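Local coordinates for pyruvate kinase (PDB 3QTG), which catalyses the last step of glycolysis, the transfer of a phosphoryl group from phosphoenolpyruvate to ADP, which yields pyruvate and ATP, at residues A[377-380]-A[385-388]; A[289-294]-A[306-311]; A[177-182]-A[212-217]. One frame throughout, in Å; residues are numbered along the deposited sequence.

Contact 1. Residues A[377-380]-A[385-388]; sequences ILVF and TLAR. With SO4 (sulfate ion), chain C.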
loop_
_atom_site.group_PDB
_atom_site.type_symbol
_atom_site.label_atom_id
_atom_site.label_comp_id
_atom_site.label_asym_id
_atom_site.label_seq_id
_atom_site.Cartn_x
_atom_site.Cartn_y
_atom_site.Cartn_z
ATOM N N ILE A 377 13.666 -13.353 18.387
ATOM C CA ILE A 377 13.197 -12.539 19.495
ATOM C C ILE A 377 13.369 -13.267 20.798
ATOM O O ILE A 377 13.013 -14.452 20.923
ATOM C CB ILE A 377 11.722 -12.097 19.319
ATOM C CG1 ILE A 377 11.558 -11.384 17.976
ATOM C CG2 ILE A 377 11.238 -11.251 20.548
ATOM C CD1 ILE A 377 10.092 -10.993 17.598
ATOM N N LEU A 378 13.916 -12.532 21.767
ATOM C CA LEU A 378 14.069 -12.988 23.138
ATOM C C LEU A 378 13.284 -12.033 24.019
ATOM O O LEU A 378 13.366 -10.833 23.827
ATOM C CB LEU A 378 15.555 -12.956 23.544
ATOM C CG LEU A 378 16.550 -14.017 23.071
ATOM C CD1 LEU A 378 16.574 -14.173 21.551
ATOM C CD2 LEU A 378 17.957 -13.634 23.580
ATOM N N VAL A 379 12.516 -12.552 24.969
ATOM C CA VAL A 379 11.716 -11.714 25.874
ATOM C C VAL A 379 11.935 -12.156 27.301
ATOM O O VAL A 379 11.840 -13.359 27.596
ATOM C CB VAL A 379 10.167 -11.864 25.645
ATOM C CG1 VAL A 379 9.388 -10.773 26.387
ATOM C CG2 VAL A 379 9.813 -11.864 24.189
ATOM N N PHE A 380 12.186 -11.199 28.195
ATOM C CA PHE A 380 12.067 -11.465 29.620
ATOM C C PHE A 380 10.740 -10.929 30.162
ATOM O O PHE A 380 10.412 -9.741 30.058
ATOM C CB PHE A 380 13.275 -11.015 30.460
ATOM C CG PHE A 380 13.413 -11.794 31.755
ATOM C CD1 PHE A 380 14.057 -13.028 31.775
ATOM C CD2 PHE A 380 12.860 -11.315 32.936
ATOM C CE1 PHE A 380 14.174 -13.764 32.964
ATOM C CE2 PHE A 380 12.950 -12.058 34.128
ATOM C CZ PHE A 380 13.609 -13.283 34.132
ATOM N N THR A 385 2.950 -11.339 29.966
ATOM C CA THR A 385 2.211 -10.287 29.230
ATOM C C THR A 385 2.870 -9.828 27.894
ATOM O O THR A 385 2.227 -9.812 26.844
ATOM C CB THR A 385 1.949 -9.075 30.138
ATOM O OG1 THR A 385 1.405 -9.525 31.396
ATOM C CG2 THR A 385 0.968 -8.080 29.479
ATOM N N LEU A 386 4.149 -9.470 27.925
ATOM C CA LEU A 386 4.801 -9.006 26.713
ATOM C C LEU A 386 5.002 -10.174 25.758
ATOM O O LEU A 386 4.879 -10.002 24.531
ATOM C CB LEU A 386 6.130 -8.298 27.009
ATOM C CG LEU A 386 6.868 -7.676 25.804
ATOM C CD1 LEU A 386 6.016 -6.647 25.025
ATOM C CD2 LEU A 386 8.207 -7.067 26.247
ATOM N N ALA A 387 5.293 -11.355 26.311
ATOM C CA ALA A 387 5.541 -12.543 25.484
ATOM C C ALA A 387 4.328 -12.850 24.626
ATOM O O ALA A 387 4.446 -13.039 23.416
ATOM C CB ALA A 387 5.898 -13.745 26.353
ATOM N N ARG A 388 3.157 -12.888 25.263
ATOM C CA ARG A 388 1.873 -12.985 24.552
ATOM C C ARG A 388 1.598 -11.847 23.556
ATOM O O ARG A 388 1.069 -12.088 22.467
ATOM C CB ARG A 388 0.717 -13.084 25.549
ATOM C CG ARG A 388 0.600 -14.467 26.210
ATOM C CD ARG A 388 -0.496 -14.455 27.290
ATOM N NE ARG A 388 -0.347 -15.574 28.225
ATOM C CZ ARG A 388 -1.023 -16.713 28.111
ATOM N NH1 ARG A 388 -1.898 -16.873 27.114
ATOM N NH2 ARG A 388 -0.840 -17.691 28.994
HETATM S S SO4 C . 5.544 -8.936 31.723
HETATM O O1 SO4 C . 6.790 -9.012 32.453
HETATM O O2 SO4 C . 4.589 -9.864 32.342
HETATM O O3 SO4 C . 5.741 -9.318 30.325
HETATM O O4 SO4 C . 4.968 -7.591 31.737
#

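Contact 2. Residues A[289-294]-A[306-311]; sequences QLLDSM and NDVFTT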
loop_
_atom_site.group_PDB
_atom_site.type_symbol
_atom_site.label_atom_id
_atom_site.label_comp_id
_atom_site.label_asym_id
_atom_site.label_seq_id
_atom_site.Cartn_x
_atom_site.Cartn_y
_atom_site.Cartn_z
ATOM N N GLN A 289 -11.056 -34.279 15.571
ATOM C CA GLN A 289 -11.183 -34.599 14.150
ATOM C C GLN A 289 -9.996 -34.077 13.337
ATOM O O GLN A 289 -10.175 -33.502 12.242
ATOM C CB GLN A 289 -12.472 -33.988 13.567
ATOM C CG GLN A 289 -13.760 -34.350 14.288
ATOM C CD GLN A 289 -14.373 -35.611 13.766
ATOM O OE1 GLN A 289 -14.184 -35.980 12.594
ATOM N NE2 GLN A 289 -15.124 -36.298 14.626
ATOM N N LEU A 290 -8.795 -34.240 13.876
ATOM C CA LEU A 290 -7.604 -33.872 13.128
ATOM C C LEU A 290 -6.956 -35.100 12.497
ATOM O O LEU A 290 -6.631 -35.093 11.309
ATOM C CB LEU A 290 -6.625 -33.082 14.013
ATOM C CG LEU A 290 -7.113 -31.693 14.442
ATOM C CD1 LEU A 290 -6.342 -31.213 15.637
ATOM C CD2 LEU A 290 -7.095 -30.648 13.295
ATOM N N LEU A 291 -6.759 -36.147 13.306
ATOM C CA LEU A 291 -6.120 -37.382 12.852
ATOM C C LEU A 291 -6.994 -38.565 13.242
ATOM O O LEU A 291 -6.522 -39.601 13.723
ATOM C CB LEU A 291 -4.697 -37.506 13.420
ATOM C CG LEU A 291 -3.692 -36.403 13.038
ATOM C CD1 LEU A 291 -2.388 -36.537 13.816
ATOM C CD2 LEU A 291 -3.409 -36.407 11.533
ATOM N N ASP A 292 -8.289 -38.395 13.007
ATOM C CA ASP A 292 -9.295 -39.323 13.484
ATOM C C ASP A 292 -9.114 -40.785 13.033
ATOM O O ASP A 292 -9.278 -41.697 13.844
ATOM C CB ASP A 292 -10.693 -38.813 13.147
ATOM C CG ASP A 292 -11.667 -39.051 14.274
ATOM O OD1 ASP A 292 -11.353 -38.657 15.429
ATOM O OD2 ASP A 292 -12.735 -39.653 14.004
ATOM N N SER A 293 -8.760 -41.004 11.764
ATOM C CA SER A 293 -8.545 -42.362 11.265
ATOM C C SER A 293 -7.472 -43.106 12.074
ATOM O O SER A 293 -7.415 -44.341 12.062
ATOM C CB SER A 293 -8.173 -42.355 9.780
ATOM O OG SER A 293 -6.807 -42.020 9.612
ATOM N N MET A 294 -6.644 -42.358 12.796
ATOM C CA MET A 294 -5.501 -42.940 13.502
ATOM C C MET A 294 -5.851 -43.680 14.797
ATOM O O MET A 294 -4.974 -44.268 15.437
ATOM C CB MET A 294 -4.423 -41.887 13.747
ATOM C CG MET A 294 -3.729 -41.440 12.479
ATOM S SD MET A 294 -2.204 -40.565 12.842
ATOM C CE MET A 294 -1.118 -41.924 13.279
ATOM N N ASN A 306 -3.437 -33.208 4.612
ATOM C CA ASN A 306 -3.793 -31.895 4.057
ATOM C C ASN A 306 -4.597 -31.002 5.039
ATOM O O ASN A 306 -4.310 -29.807 5.159
ATOM C CB ASN A 306 -4.514 -32.032 2.721
ATOM C CG ASN A 306 -3.603 -32.528 1.611
ATOM O OD1 ASN A 306 -3.889 -33.536 0.948
ATOM N ND2 ASN A 306 -2.510 -31.821 1.386
ATOM N N ASP A 307 -5.572 -31.596 5.734
ATOM C CA ASP A 307 -6.396 -30.904 6.761
ATOM C C ASP A 307 -5.546 -30.255 7.871
ATOM O O ASP A 307 -5.657 -29.055 8.122
ATOM C CB ASP A 307 -7.408 -31.893 7.349
ATOM C CG ASP A 307 -8.503 -31.225 8.190
ATOM O OD1 ASP A 307 -8.622 -29.978 8.198
ATOM O OD2 ASP A 307 -9.259 -31.982 8.853
ATOM N N VAL A 308 -4.671 -31.043 8.495
ATOM C CA VAL A 308 -3.750 -30.543 9.518
ATOM C C VAL A 308 -2.816 -29.476 8.930
ATOM O O VAL A 308 -2.565 -28.441 9.562
ATOM C CB VAL A 308 -2.891 -31.689 10.129
ATOM C CG1 VAL A 308 -1.828 -31.140 11.138
ATOM C CG2 VAL A 308 -3.771 -32.722 10.803
ATOM N N PHE A 309 -2.288 -29.751 7.730
ATOM C CA PHE A 309 -1.356 -28.838 7.102
ATOM C C PHE A 309 -2.050 -27.475 6.918
ATOM O O PHE A 309 -1.525 -26.473 7.333
ATOM C CB PHE A 309 -0.827 -29.400 5.777
ATOM C CG PHE A 309 0.141 -28.483 5.076
ATOM C CD1 PHE A 309 1.514 -28.602 5.293
ATOM C CD2 PHE A 309 -0.321 -27.486 4.220
ATOM C CE1 PHE A 309 2.410 -27.752 4.649
ATOM C CE2 PHE A 309 0.566 -26.614 3.579
ATOM C CZ PHE A 309 1.929 -26.749 3.792
ATOM N N THR A 310 -3.244 -27.454 6.342
ATOM C CA THR A 310 -3.922 -26.181 6.057
ATOM C C THR A 310 -4.499 -25.463 7.293
ATOM O O THR A 310 -4.479 -24.231 7.377
ATOM C CB THR A 310 -4.990 -26.338 4.965
ATOM O OG1 THR A 310 -5.901 -27.367 5.340
ATOM C CG2 THR A 310 -4.358 -26.733 3.640
ATOM N N THR A 311 -5.009 -26.219 8.253
ATOM C CA THR A 311 -5.418 -25.633 9.538
ATOM C C THR A 311 -4.242 -24.908 10.228
ATOM O O THR A 311 -4.387 -23.746 10.640
ATOM C CB THR A 311 -6.059 -26.716 10.445
ATOM O OG1 THR A 311 -7.240 -27.214 9.793
ATOM C CG2 THR A 311 -6.436 -26.169 11.804
#

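Contact 3. Residues A[177-182]-A[212-217]; sequences STPAEE and DSVRSL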
loop_
_atom_site.group_PDB
_atom_site.type_symbol
_atom_site.label_atom_id
_atom_site.label_comp_id
_atom_site.label_asym_id
_atom_site.label_seq_id
_atom_site.Cartn_x
_atom_site.Cartn_y
_atom_site.Cartn_z
ATOM N N SER A 177 -29.042 -22.232 32.718
ATOM C CA SER A 177 -28.241 -21.497 33.707
ATOM C C SER A 177 -26.853 -22.120 33.939
ATOM O O SER A 177 -26.712 -23.349 33.993
ATOM C CB SER A 177 -29.001 -21.406 35.037
ATOM O OG SER A 177 -30.226 -20.709 34.876
ATOM N N THR A 178 -25.836 -21.272 34.080
ATOM C CA THR A 178 -24.452 -21.752 34.255
ATOM C C THR A 178 -23.720 -21.052 35.418
ATOM O O THR A 178 -24.198 -20.024 35.900
ATOM C CB THR A 178 -23.612 -21.560 32.964
ATOM O OG1 THR A 178 -23.546 -20.164 32.658
ATOM C CG2 THR A 178 -24.216 -22.309 31.799
ATOM N N PRO A 179 -22.561 -21.608 35.873
ATOM C CA PRO A 179 -21.915 -22.858 35.425
ATOM C C PRO A 179 -22.763 -24.062 35.829
ATOM O O PRO A 179 -23.584 -23.952 36.738
ATOM C CB PRO A 179 -20.584 -22.881 36.195
ATOM C CG PRO A 179 -20.416 -21.512 36.748
ATOM C CD PRO A 179 -21.793 -20.982 36.965
ATOM N N ALA A 180 -22.561 -25.189 35.148
ATOM C CA ALA A 180 -23.294 -26.410 35.439
ATOM C C ALA A 180 -22.923 -26.950 36.820
ATOM O O ALA A 180 -21.751 -26.923 37.224
ATOM C CB ALA A 180 -23.039 -27.455 34.370
ATOM N N GLU A 181 -23.933 -27.448 37.528
ATOM C CA GLU A 181 -23.768 -27.997 38.873
ATOM C C GLU A 181 -22.660 -29.047 38.890
ATOM O O GLU A 181 -21.864 -29.109 39.826
ATOM C CB GLU A 181 -25.093 -28.594 39.367
ATOM C CG GLU A 181 -25.316 -28.429 40.867
ATOM C CD GLU A 181 -26.218 -29.498 41.467
ATOM O OE1 GLU A 181 -25.924 -29.925 42.607
ATOM O OE2 GLU A 181 -27.206 -29.914 40.817
ATOM N N GLU A 182 -22.603 -29.852 37.829
ATOM C CA GLU A 182 -21.585 -30.896 37.677
ATOM C C GLU A 182 -20.176 -30.312 37.448
ATOM O O GLU A 182 -19.169 -30.945 37.794
ATOM C CB GLU A 182 -21.946 -31.838 36.520
ATOM C CG GLU A 182 -23.316 -32.518 36.608
ATOM C CD GLU A 182 -24.477 -31.633 36.123
ATOM O OE1 GLU A 182 -25.478 -31.510 36.874
ATOM O OE2 GLU A 182 -24.396 -31.066 35.003
ATOM N N ASP A 212 -17.716 -15.233 32.643
ATOM C CA ASP A 212 -17.485 -14.541 33.918
ATOM C C ASP A 212 -17.855 -15.378 35.148
ATOM O O ASP A 212 -17.194 -15.286 36.186
ATOM C CB ASP A 212 -18.277 -13.223 33.966
ATOM C CG ASP A 212 -17.778 -12.177 32.972
ATOM O OD1 ASP A 212 -16.797 -12.427 32.221
ATOM O OD2 ASP A 212 -18.387 -11.080 32.938
ATOM N N SER A 213 -18.913 -16.178 35.029
ATOM C CA SER A 213 -19.369 -17.046 36.119
ATOM C C SER A 213 -18.353 -18.117 36.426
ATOM O O SER A 213 -18.123 -18.442 37.582
ATOM C CB SER A 213 -20.694 -17.702 35.763
ATOM O OG SER A 213 -21.691 -16.705 35.658
ATOM N N VAL A 214 -17.748 -18.675 35.383
ATOM C CA VAL A 214 -16.684 -19.651 35.583
ATOM C C VAL A 214 -15.448 -18.932 36.149
ATOM O O VAL A 214 -14.761 -19.465 37.016
ATOM C CB VAL A 214 -16.386 -20.461 34.295
ATOM C CG1 VAL A 214 -15.181 -21.388 34.482
ATOM C CG2 VAL A 214 -17.612 -21.281 33.909
ATOM N N ARG A 215 -15.201 -17.706 35.691
ATOM C CA ARG A 215 -14.068 -16.935 36.202
ATOM C C ARG A 215 -14.169 -16.666 37.703
ATOM O O ARG A 215 -13.191 -16.862 38.430
ATOM C CB ARG A 215 -13.852 -15.641 35.414
ATOM C CG ARG A 215 -12.968 -15.816 34.200
ATOM C CD ARG A 215 -12.193 -14.534 33.865
ATOM N NE ARG A 215 -11.492 -14.649 32.577
ATOM C CZ ARG A 215 -12.007 -14.230 31.429
ATOM N NH1 ARG A 215 -13.210 -13.656 31.414
ATOM N NH2 ARG A 215 -11.329 -14.370 30.298
ATOM N N SER A 216 -15.356 -16.255 38.159
ATOM C CA SER A 216 -15.623 -15.998 39.590
ATOM C C SER A 216 -15.534 -17.266 40.419
ATOM O O SER A 216 -14.982 -17.248 41.511
ATOM C CB SER A 216 -17.010 -15.385 39.808
ATOM O OG SER A 216 -17.321 -14.432 38.821
ATOM N N LEU A 217 -16.101 -18.357 39.911
ATOM C CA LEU A 217 -15.964 -19.648 40.564
ATOM C C LEU A 217 -14.498 -20.092 40.710
ATOM O O LEU A 217 -14.103 -20.560 41.787
ATOM C CB LEU A 217 -16.785 -20.722 39.842
ATOM C CG LEU A 217 -16.632 -22.124 40.447
ATOM C CD1 LEU A 217 -17.212 -22.177 41.871
ATOM C CD2 LEU A 217 -17.245 -23.204 39.540
#

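Contact 1. Residues A[377-380]-A[385-388]
Val379, near the C-terminal end of strand 376-380, meets the first turn of helix 385-391 through one methyl group. Its CG1 lies 3.9 Å from Leu386 CD2, and CG and CB of the same leucine are close behind, so a single branch of the valine rests along the flank of the leucine chain, the two side chains running obliquely past each other. The valine torsion (chi1 -168°) sets CG1 opposite the backbone nitrogen and turns it to the helix. The same methyl comes within 4.1 Å of Ala387 N, a van der Waals approach to the helix backbone beside the leucine. No hydrogen bond links strand and helix here; the touching residues are all buried.

The polar part of the site is a sulfate ion, probably taken up from the crystallisation liquor, held at the N-terminus of the helix. Leu386 N donates to sulfate O3 over 2.9 Å in an almost straight bond (170° at the hydrogen). Thr385 N reaches sulfate O2 at 3.2 Å, a more bent bond (152°), and Thr385 OG1 adds a weak one to that oxygen. Leu386 thus works in two directions: its amide grips the anion while its side chain packs on the strand. Further bonds come from Ser381 OG, Met382 N and Ser383 N of the connecting loop and from Tyr428 OH. The helix dipole probably adds to the attraction for the negative charge. Backbone N-H groups of a strand-to-helix loop and first helical turn commonly bind phosphate-like anions; this site lies away from the catalytic centre.

The strand and helix open the beta-alpha-beta unit 376-380, 385-391, 399-403 of the C-terminal alpha/beta domain. Val379 also touches Ile390 and Val399, Ala387 leans on Val401, and Leu378 and Phe380 pack against helix 428-439.

Contact 2. Residues A[289-294]-A[306-311]
Leu290 and Val308 bury the most surface in this contact, and Val308 CG2 is its hub. That methyl lies 3.7 Å from Leu290 O and 4.3 Å from Leu290 CB, so the valine meets the backbone and the root of the leucine side chain. It also touches Leu291 CD2 at 3.8 Å, the two side chains crossing at about a right angle. The valine torsion (chi1 175°) places CG2 opposite the carbonyl carbon, which makes it, not CG1, the branch that meets both leucines.

Asp307 comes next in buried surface. Its OD2 stands 3.8 Å from Gln289 O, two acceptors that do not bond to each other; Arg254 serves both residues, with a salt bridge to Asp307 OD1 and a weak hydrogen bond to Gln289 O. Glu324 OE2 accepts from the amides of both Leu290 and Leu291, so one carboxylate oxygen holds two successive N-H groups of the loop.

No hydrogen bond crosses between the segments, and the buried carboxylate of Asp307 is paired with Arg254 of the same chain. Gln289 follows Thr288 and its side chain lies near Gly255, both probably substrate-binding; the bonds to Arg254 and Glu324 probably help to fix this TIM-barrel loop beside the active site.

Contact 3. Residues A[177-182]-A[212-217]
Pro179 and Ser213 make the closest approach between these segments, carbon to carbon: Pro179 CD lies 3.7 Å from Ser213 CB. The pyrrolidine ring sits against the helix with CD and CG over the serine CB, while CG and CB reach the neighbouring valine, Pro179 CG being 4.0 Å from Val214 CG2. The peptide bond before Pro179 is cis, which bends the chain sharply where the ring meets the helix. In Val214, CG2 stands opposite the carbonyl carbon (chi1 175°), on the side where it meets the proline.

Polar groups form no hydrogen bond from one segment to the other. Thr178 O, a backbone carbonyl, is 4.2 Å from Ser213 OG, too far for a bond. The two hydroxyls are each bonded elsewhere: Ser213 OG to the carbonyl of Lys209 one turn back, and Thr178 OG1 to Asp210, which ties the loop to the start of the helix.

Within helix 208-220, Ser216 OG donates to Asp212 O at 2.8 Å. That carbonyl also takes the amide of Ser216, the two donors lying on opposite faces of its plane. Arg215 forms a salt bridge with Asp248.

The loop leads through Ala180, the N-cap, into helix 181-190, and Leu217 touches Val184 and Leu187 there, so helices 181-190 and 208-220 pack side by side on the outside of the barrel, flanking strand 199-202.

Overall arrangement
From the N terminus, contact 3 comes first: 177-182 and 212-217 close a loop that takes in helix 181-190 and barrel strand 199-202. Contact 2 follows, closing the shorter excursion between 289-294 and 306-311, after strand 284-287 and into helix 302-313. Contact 1 is last, spanning the short four-residue loop from strand 376-380 to helix 385-391. The three lie in series, none crossing or enclosing another. Contacts 2 and 3 belong to the TIM barrel domain, on opposite sides of the chain's centre and with centres 32 Å apart; contact 1 lies in the alpha/beta domain, its nearest atoms about 10 Å from contact 3 and about 17 Å from contact 2.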